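Microtubule-associated serine/threonine-protein kinase 4 (Homo sapiens, PDB 2W7R) probably phosphorylates serine and threonine residues of proteins and, through its PDZ domain, probably binds the C-terminal tails of partner proteins. Local coordinates at residues H59-P64 with N82-T87; H35-V40 with D55-I60. All coordinates share one frame; numbering follows the deposited sequence.

Contact 1: residues H59-P64 with N82-T87; sequences HINGEP and NKVSIT
His59 and Ile60 pair with Thr87 and Ile86 in an antiparallel beta ladder, where strand 56-60 lies beside strand 83-89 in the sheet of the PDZ domain. At the hydrogen-bonded pair, Thr87 N gives a firm bond to His59 O at 2.9 Å, while the return bond from His59 N to Thr87 O is weak at 3.4 Å. One step on, Ile60 and Ile86 form a non-hydrogen-bonded pair, and the ladder then passes into the turn: Asn61 N points almost straight at Ser85 O, 2.7 Å away with 176° at the hydrogen.

Asn61 extends the pairing with its side chain. With CG beside the backbone N (chi1 -69°), OD1 reaches back to accept Ser85 N at 2.8 Å, the donor tilted 34° from the amide plane, and so stands in for a backbone carbonyl. Its ND2 is held by Ser80 OG, so both ends of the amide are engaged.

On one face the beta-branched residues suit extended chain: Ile60 CG2 meets Val84 CG2 at 3.8 Å, and Ile60 also packs on Val73, Leu76 and Leu77 of helix 70-78. On the other face His59 and Thr87 run side by side, His59 CB to Thr87 OG1 3.5 Å. Thr87 OG1 shares a hydrogen bond of 2.8 Å with a water that takes Gly62 N as a donor, a bridge from strand 83-89 to the turn.

Asn61 and Gly62 occupy the middle of a type I' turn from Ile60 to Glu63. Both adopt positive phi, which asparagine tolerates well and glycine easily, and Ile60 and Glu63 exchange two backbone bonds. The arrangement is a tight two-residue beta hairpin whose first strand is paired on its other edge with 83-89, within the PDZ fold.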
ATOM      1  N   HIS A  59     -15.101   0.104  -4.848  1.00 22.07           N
ATOM      2  CA  HIS A  59     -16.548   0.254  -4.787  1.00 23.33           C
ATOM      3  C   HIS A  59     -17.041   0.058  -3.366  1.00 24.02           C
ATOM      4  O   HIS A  59     -16.476  -0.726  -2.609  1.00 27.63           O
ATOM      5  CB  HIS A  59     -17.260  -0.798  -5.651  1.00 27.99           C
ATOM      6  CG  HIS A  59     -17.000  -0.677  -7.119  1.00 27.60           C
ATOM      7  ND1 HIS A  59     -15.843  -1.136  -7.709  1.00 27.48           N
ATOM      8  CD2 HIS A  59     -17.760  -0.173  -8.118  1.00 30.99           C
ATOM      9  CE1 HIS A  59     -15.896  -0.907  -9.010  1.00 32.38           C
ATOM     10  NE2 HIS A  59     -17.049  -0.327  -9.284  1.00 35.47           N
ATOM     11  N   ILE A  60     -18.118   0.757  -3.026  1.00 27.33           N
ATOM     12  CA  ILE A  60     -18.847   0.500  -1.790  1.00 28.11           C
ATOM     13  C   ILE A  60     -20.298   0.233  -2.163  1.00 35.73           C
ATOM     14  O   ILE A  60     -20.935   1.060  -2.814  1.00 30.12           O
ATOM     15  CB  ILE A  60     -18.755   1.693  -0.825  1.00 26.18           C
ATOM     16  CG1 ILE A  60     -17.295   1.938  -0.436  1.00 27.53           C
ATOM     17  CG2 ILE A  60     -19.622   1.460   0.415  1.00 28.03           C
ATOM     18  CD1 ILE A  60     -17.065   3.243   0.272  1.00 28.87           C
ATOM     19  N   ASN A  61     -20.812  -0.932  -1.771  1.00 31.89           N
ATOM     20  CA  ASN A  61     -22.165  -1.337  -2.139  1.00 33.87           C
ATOM     21  C   ASN A  61     -22.420  -1.186  -3.639  1.00 38.78           C
ATOM     22  O   ASN A  61     -23.514  -0.806  -4.065  1.00 42.26           O
ATOM     23  CB  ASN A  61     -23.200  -0.550  -1.333  1.00 38.24           C
ATOM     24  CG  ASN A  61     -23.203  -0.930   0.139  1.00 41.48           C
ATOM     25  OD1 ASN A  61     -22.934  -2.079   0.496  1.00 43.10           O
ATOM     26  ND2 ASN A  61     -23.501   0.037   1.002  1.00 37.11           N
ATOM     27  N   GLY A  62     -21.397  -1.479  -4.437  1.00 36.61           N
ATOM     28  CA  GLY A  62     -21.520  -1.434  -5.881  1.00 36.56           C
ATOM     29  C   GLY A  62     -21.270  -0.073  -6.505  1.00 38.83           C
ATOM     30  O   GLY A  62     -21.153   0.033  -7.725  1.00 39.21           O
ATOM     31  N   GLU A  63     -21.196   0.969  -5.680  1.00 33.51           N
ATOM     32  CA  GLU A  63     -20.925   2.318  -6.178  1.00 33.52           C
ATOM     33  C   GLU A  63     -19.425   2.572  -6.280  1.00 32.77           C
ATOM     34  O   GLU A  63     -18.698   2.388  -5.318  1.00 29.44           O
ATOM     35  CB  GLU A  63     -21.551   3.369  -5.258  1.00 38.82           C
ATOM     36  CG  GLU A  63     -23.067   3.384  -5.251  1.00 63.46           C
ATOM     37  CD  GLU A  63     -23.629   4.329  -4.202  1.00 78.11           C
ATOM     38  OE1 GLU A  63     -22.880   4.705  -3.278  1.00 82.64           O
ATOM     39  OE2 GLU A  63     -24.821   4.693  -4.300  1.00 88.55           O
ATOM     40  N   PRO A  64     -18.955   3.014  -7.452  1.00 31.34           N
ATOM     41  CA  PRO A  64     -17.521   3.278  -7.618  1.00 29.29           C
ATOM     42  C   PRO A  64     -17.067   4.448  -6.760  1.00 27.21           C
ATOM     43  O   PRO A  64     -17.813   5.413  -6.603  1.00 29.52           O
ATOM     44  CB  PRO A  64     -17.399   3.653  -9.103  1.00 29.21           C
ATOM     45  CG  PRO A  64     -18.634   3.132  -9.740  1.00 38.52           C
ATOM     46  CD  PRO A  64     -19.707   3.193  -8.705  1.00 32.04           C
ATOM     47  N   ASN A  82     -25.938  -1.267   8.556  1.00 69.95           N
ATOM     48  CA  ASN A  82     -25.600  -2.535   9.211  1.00 67.78           C
ATOM     49  C   ASN A  82     -24.759  -3.509   8.384  1.00 55.29           C
ATOM     50  O   ASN A  82     -23.817  -4.116   8.895  1.00 48.59           O
ATOM     51  CB  ASN A  82     -26.866  -3.236   9.712  1.00 79.03           C
ATOM     52  CG  ASN A  82     -27.297  -2.751  11.084  1.00 86.94           C
ATOM     53  OD1 ASN A  82     -26.597  -1.968  11.727  1.00 89.81           O
ATOM     54  ND2 ASN A  82     -28.453  -3.221  11.542  1.00 87.25           N
ATOM     55  N   LYS A  83     -25.114  -3.676   7.115  1.00 42.76           N
ATOM     56  CA  LYS A  83     -24.330  -4.513   6.217  1.00 33.75           C
ATOM     57  C   LYS A  83     -23.747  -3.637   5.111  1.00 35.30           C
ATOM     58  O   LYS A  83     -24.433  -2.760   4.592  1.00 42.42           O
ATOM     59  CB  LYS A  83     -25.192  -5.622   5.618  1.00 43.17           C
ATOM     60  CG  LYS A  83     -24.414  -6.608   4.764  1.00 50.75           C
ATOM     61  CD  LYS A  83     -25.307  -7.731   4.254  1.00 59.94           C
ATOM     62  CE  LYS A  83     -26.373  -7.211   3.305  1.00 66.15           C
ATOM     63  NZ  LYS A  83     -27.237  -8.309   2.784  1.00 69.99           N
ATOM     64  N   VAL A  84     -22.483  -3.867   4.766  1.00 31.01           N
ATOM     65  CA  VAL A  84     -21.846  -3.132   3.674  1.00 29.72           C
ATOM     66  C   VAL A  84     -21.000  -4.056   2.802  1.00 38.97           C
ATOM     67  O   VAL A  84     -20.419  -5.023   3.282  1.00 35.45           O
ATOM     68  CB  VAL A  84     -20.966  -1.977   4.198  1.00 29.10           C
ATOM     69  CG1 VAL A  84     -19.690  -2.520   4.837  1.00 31.20           C
ATOM     70  CG2 VAL A  84     -20.626  -1.003   3.064  1.00 33.69           C
ATOM     71  N   SER A  85     -20.942  -3.752   1.511  1.00 32.67           N
ATOM     72  CA  SER A  85     -20.141  -4.530   0.588  1.00 29.64           C
ATOM     73  C   SER A  85     -18.986  -3.656   0.116  1.00 29.78           C
ATOM     74  O   SER A  85     -19.204  -2.529  -0.305  1.00 35.35           O
ATOM     75  CB  SER A  85     -21.003  -4.953  -0.601  1.00 46.87           C
ATOM     76  OG  SER A  85     -20.299  -5.827  -1.462  1.00 62.86           O
ATOM     77  N   ILE A  86     -17.759  -4.155   0.214  1.00 28.49           N
ATOM     78  CA  ILE A  86     -16.605  -3.377  -0.232  1.00 28.79           C
ATOM     79  C   ILE A  86     -15.836  -4.140  -1.303  1.00 29.30           C
ATOM     80  O   ILE A  86     -15.370  -5.256  -1.071  1.00 29.60           O
ATOM     81  CB  ILE A  86     -15.670  -3.019   0.942  1.00 31.98           C
ATOM     82  CG1 ILE A  86     -16.441  -2.238   2.006  1.00 36.32           C
ATOM     83  CG2 ILE A  86     -14.466  -2.208   0.467  1.00 29.19           C
ATOM     84  CD1 ILE A  86     -15.578  -1.722   3.117  1.00 44.26           C
ATOM     85  N   THR A  87     -15.719  -3.542  -2.485  1.00 25.95           N
ATOM     86  CA  THR A  87     -14.942  -4.147  -3.550  1.00 25.59           C
ATOM     87  C   THR A  87     -13.522  -3.614  -3.468  1.00 24.77           C
ATOM     88  O   THR A  87     -13.307  -2.404  -3.394  1.00 25.91           O
ATOM     89  CB  THR A  87     -15.533  -3.826  -4.931  1.00 26.64           C
ATOM     90  OG1 THR A  87     -16.927  -4.163  -4.948  1.00 28.26           O
ATOM     91  CG2 THR A  87     -14.805  -4.601  -6.020  1.00 32.57           C
TER
HETATM   92  O   HOH W   1     -19.099  -3.103  -3.562  1.00 32.46           O

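Contact 2: residues H35-V40 with D55-I60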
ATOM      1  N   HIS A  35      -8.107   5.237  -2.609  1.00 18.82           N
ATOM      2  CA  HIS A  35      -8.536   5.137  -1.220  1.00 18.61           C
ATOM      3  C   HIS A  35      -8.106   3.786  -0.727  1.00 19.13           C
ATOM      4  O   HIS A  35      -8.434   2.752  -1.326  1.00 22.30           O
ATOM      5  CB  HIS A  35     -10.055   5.269  -1.121  1.00 19.22           C
ATOM      6  CG  HIS A  35     -10.567   6.566  -1.662  1.00 23.83           C
ATOM      7  ND1 HIS A  35     -10.631   7.712  -0.900  1.00 25.86           N
ATOM      8  CD2 HIS A  35     -10.996   6.911  -2.898  1.00 26.02           C
ATOM      9  CE1 HIS A  35     -11.091   8.705  -1.641  1.00 27.67           C
ATOM     10  NE2 HIS A  35     -11.319   8.246  -2.858  1.00 27.35           N
ATOM     11  N   ILE A  36      -7.376   3.777   0.376  1.00 16.01           N
ATOM     12  CA  ILE A  36      -6.799   2.551   0.878  1.00 16.76           C
ATOM     13  C   ILE A  36      -7.379   2.225   2.244  1.00 21.78           C
ATOM     14  O   ILE A  36      -7.695   3.124   3.024  1.00 21.68           O
ATOM     15  CB  ILE A  36      -5.259   2.690   0.966  1.00 20.23           C
ATOM     16  CG1 ILE A  36      -4.588   1.337   1.124  1.00 26.55           C
ATOM     17  CG2 ILE A  36      -4.855   3.638   2.087  1.00 20.01           C
ATOM     18  CD1 ILE A  36      -3.069   1.428   1.123  1.00 36.79           C
ATOM     19  N   VAL A  37      -7.550   0.939   2.520  1.00 18.56           N
ATOM     20  CA  VAL A  37      -7.870   0.521   3.873  1.00 17.83           C
ATOM     21  C   VAL A  37      -6.591   0.687   4.674  1.00 22.28           C
ATOM     22  O   VAL A  37      -5.572   0.050   4.376  1.00 23.08           O
ATOM     23  CB  VAL A  37      -8.323  -0.935   3.929  1.00 23.07           C
ATOM     24  CG1 VAL A  37      -8.530  -1.361   5.379  1.00 23.40           C
ATOM     25  CG2 VAL A  37      -9.604  -1.109   3.116  1.00 31.26           C
ATOM     26  N   TRP A  38      -6.627   1.556   5.675  1.00 22.16           N
ATOM     27  CA  TRP A  38      -5.407   1.861   6.420  1.00 24.67           C
ATOM     28  C   TRP A  38      -5.204   0.930   7.605  1.00 29.20           C
ATOM     29  O   TRP A  38      -4.105   0.434   7.846  1.00 29.91           O
ATOM     30  CB  TRP A  38      -5.391   3.324   6.885  1.00 25.72           C
ATOM     31  CG  TRP A  38      -4.069   3.703   7.468  1.00 20.16           C
ATOM     32  CD1 TRP A  38      -3.804   4.033   8.773  1.00 25.71           C
ATOM     33  CD2 TRP A  38      -2.810   3.744   6.783  1.00 18.42           C
ATOM     34  NE1 TRP A  38      -2.462   4.289   8.933  1.00 26.81           N
ATOM     35  CE2 TRP A  38      -1.830   4.120   7.729  1.00 24.88           C
ATOM     36  CE3 TRP A  38      -2.418   3.512   5.461  1.00 24.88           C
ATOM     37  CZ2 TRP A  38      -0.486   4.271   7.393  1.00 24.52           C
ATOM     38  CZ3 TRP A  38      -1.081   3.650   5.133  1.00 25.28           C
ATOM     39  CH2 TRP A  38      -0.132   4.030   6.094  1.00 22.75           C
ATOM     40  N   ASN A  39      -6.272   0.698   8.352  1.00 27.87           N
ATOM     41  CA  ASN A  39      -6.200  -0.190   9.496  1.00 30.90           C
ATOM     42  C   ASN A  39      -7.487  -0.969   9.636  1.00 32.05           C
ATOM     43  O   ASN A  39      -8.562  -0.456   9.323  1.00 30.96           O
ATOM     44  CB  ASN A  39      -5.945   0.610  10.770  1.00 26.10           C
ATOM     45  CG  ASN A  39      -5.801  -0.281  11.993  1.00 44.89           C
ATOM     46  OD1 ASN A  39      -5.184  -1.347  11.930  1.00 50.74           O
ATOM     47  ND2 ASN A  39      -6.377   0.146  13.107  1.00 38.10           N
ATOM     48  N   VAL A  40      -7.370  -2.207  10.104  1.00 33.37           N
ATOM     49  CA  VAL A  40      -8.521  -3.045  10.391  1.00 30.22           C
ATOM     50  C   VAL A  40      -8.355  -3.566  11.814  1.00 38.94           C
ATOM     51  O   VAL A  40      -7.406  -4.296  12.103  1.00 38.47           O
ATOM     52  CB  VAL A  40      -8.610  -4.232   9.414  1.00 34.61           C
ATOM     53  CG1 VAL A  40      -9.794  -5.130   9.764  1.00 36.57           C
ATOM     54  CG2 VAL A  40      -8.699  -3.737   7.968  1.00 34.59           C
ATOM     55  N   ASP A  55      -5.403  -2.838   1.169  1.00 29.49           N
ATOM     56  CA  ASP A  55      -6.369  -3.045   0.098  1.00 36.67           C
ATOM     57  C   ASP A  55      -6.833  -1.705  -0.451  1.00 27.66           C
ATOM     58  O   ASP A  55      -7.187  -0.806   0.314  1.00 24.56           O
ATOM     59  CB  ASP A  55      -7.586  -3.809   0.630  1.00 43.73           C
ATOM     60  CG  ASP A  55      -7.318  -5.292   0.806  1.00 52.13           C
ATOM     61  OD1 ASP A  55      -6.584  -5.871  -0.023  1.00 55.95           O
ATOM     62  OD2 ASP A  55      -7.856  -5.876   1.768  1.00 55.75           O
ATOM     63  N   LEU A  56      -6.837  -1.563  -1.776  1.00 25.50           N
ATOM     64  CA  LEU A  56      -7.433  -0.388  -2.391  1.00 19.32           C
ATOM     65  C   LEU A  56      -8.914  -0.646  -2.586  1.00 21.33           C
ATOM     66  O   LEU A  56      -9.306  -1.709  -3.068  1.00 26.02           O
ATOM     67  CB  LEU A  56      -6.796  -0.078  -3.753  1.00 24.03           C
ATOM     68  CG  LEU A  56      -5.309   0.272  -3.809  1.00 26.14           C
ATOM     69  CD1 LEU A  56      -4.906   0.626  -5.217  1.00 29.98           C
ATOM     70  CD2 LEU A  56      -4.991   1.427  -2.869  1.00 27.39           C
ATOM     71  N   ILE A  57      -9.731   0.342  -2.240  1.00 20.43           N
ATOM     72  CA  ILE A  57     -11.170   0.228  -2.370  1.00 20.43           C
ATOM     73  C   ILE A  57     -11.591   0.781  -3.721  1.00 18.25           C
ATOM     74  O   ILE A  57     -11.202   1.883  -4.084  1.00 22.90           O
ATOM     75  CB  ILE A  57     -11.888   1.042  -1.300  1.00 26.86           C
ATOM     76  CG1 ILE A  57     -11.548   0.501   0.090  1.00 25.37           C
ATOM     77  CG2 ILE A  57     -13.391   1.029  -1.559  1.00 24.69           C
ATOM     78  CD1 ILE A  57     -12.038   1.389   1.239  1.00 27.12           C
ATOM     79  N   THR A  58     -12.382   0.012  -4.469  1.00 21.68           N
ATOM     80  CA  THR A  58     -12.880   0.502  -5.754  1.00 22.57           C
ATOM     81  C   THR A  58     -14.377   0.789  -5.727  1.00 23.55           C
ATOM     82  O   THR A  58     -14.865   1.634  -6.476  1.00 23.82           O
ATOM     83  CB  THR A  58     -12.546  -0.452  -6.936  1.00 22.47           C
ATOM     84  OG1 THR A  58     -13.206  -1.713  -6.767  1.00 25.49           O
ATOM     85  CG2 THR A  58     -11.044  -0.674  -7.040  1.00 27.41           C
ATOM     86  N   HIS A  59     -15.101   0.104  -4.848  1.00 22.07           N
ATOM     87  CA  HIS A  59     -16.548   0.254  -4.787  1.00 23.33           C
ATOM     88  C   HIS A  59     -17.041   0.058  -3.366  1.00 24.02           C
ATOM     89  O   HIS A  59     -16.476  -0.726  -2.609  1.00 27.63           O
ATOM     90  CB  HIS A  59     -17.260  -0.798  -5.651  1.00 27.99           C
ATOM     91  CG  HIS A  59     -17.000  -0.677  -7.119  1.00 27.60           C
ATOM     92  ND1 HIS A  59     -15.843  -1.136  -7.709  1.00 27.48           N
ATOM     93  CD2 HIS A  59     -17.760  -0.173  -8.118  1.00 30.99           C
ATOM     94  CE1 HIS A  59     -15.896  -0.907  -9.010  1.00 32.38           C
ATOM     95  NE2 HIS A  59     -17.049  -0.327  -9.284  1.00 35.47           N
ATOM     96  N   ILE A  60     -18.118   0.757  -3.026  1.00 27.33           N
ATOM     97  CA  ILE A  60     -18.847   0.500  -1.790  1.00 28.11           C
ATOM     98  C   ILE A  60     -20.298   0.233  -2.163  1.00 35.73           C
ATOM     99  O   ILE A  60     -20.935   1.060  -2.814  1.00 30.12           O
ATOM    100  CB  ILE A  60     -18.755   1.693  -0.825  1.00 26.18           C
ATOM    101  CG1 ILE A  60     -17.295   1.938  -0.436  1.00 27.53           C
ATOM    102  CG2 ILE A  60     -19.622   1.460   0.415  1.00 28.03           C
ATOM    103  CD1 ILE A  60     -17.065   3.243   0.272  1.00 28.87           C
TER
HETATM  104  O   HOH W   2      -9.210   3.584  -4.726  1.00 18.83           O
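Two backbone hydrogen bonds hold Ile36 against Leu56, where strand 31-40 meets the start of strand 56-60. Ile57 N donates to His35 O at 2.9 Å and Val37 N to Asp55 O at 2.8 Å, both nearly linear and close to the carbonyl axis of the acceptor. They flank a single bridge, Ile36 to Leu56, with CA atoms 4.4 Å apart. The segments run at 128° to each other, so they diverge after this short pairing. Where they part, a water accepts His35 N and donates to Ile57 O at 2.7 Å, carrying the link one step further.

Apolar contacts lie on both faces of the bridge. Ile36 CG1 meets Leu56 CD2 at 4.0 Å; CG1 stands anti to the backbone N (chi1 -165°), which also brings it within 3.5 Å of Asp55 O. This pair is extended by Phe91, which touches both residues, and Phe91 of the second subunit packs on Ile36 as well. On the other face Val37 and Ile57 cross at about a right angle, Val37 CG2 to Ile57 CG1 3.9 Å, with Leu51 against the valine and Ile18 of strand 16-24 against the isoleucine. Beta-branched Ile36, Val37 and Ile57 suit extended chain, while Leu56 fills the buried interior.

The polar side chains at the ends of the pairing find partners outside the two segments. His35, buried beside Val73 of helix 70-78, has NE2 bonded to Leu68 O, and Asp55 OD2 accepts Lys52 N.

The chemistry is therefore that of a single beta bridge in the core of the PDZ domain, joining its two sheets: main-chain groups find partners in an apolar setting, and hydrocarbon on both faces shields them.

From the N terminus, past strands 5-8 and 16-24, strand 31-40 is the first to take part. Contact 2 closes the loop that leaves it, runs through helix 45-49 and returns at strand 56-60. The chain then turns at 60-63, passes along helix 70-78 and comes back as strand 83-89, where contact 1 closes a second loop. The loops follow one another and share His59 and Ile60, so strand 56-60 serves both: its beginning pairs with 31-40 and its end with 83-89. Between the two contacts, Thr87 O lies 2.8 Å from Thr58 N, a probable hydrogen bond, and Ile86 packs on Ile57. Contact 2 ties hairpin 16-24/31-40 to the other sheet, where contact 1 pairs two strands.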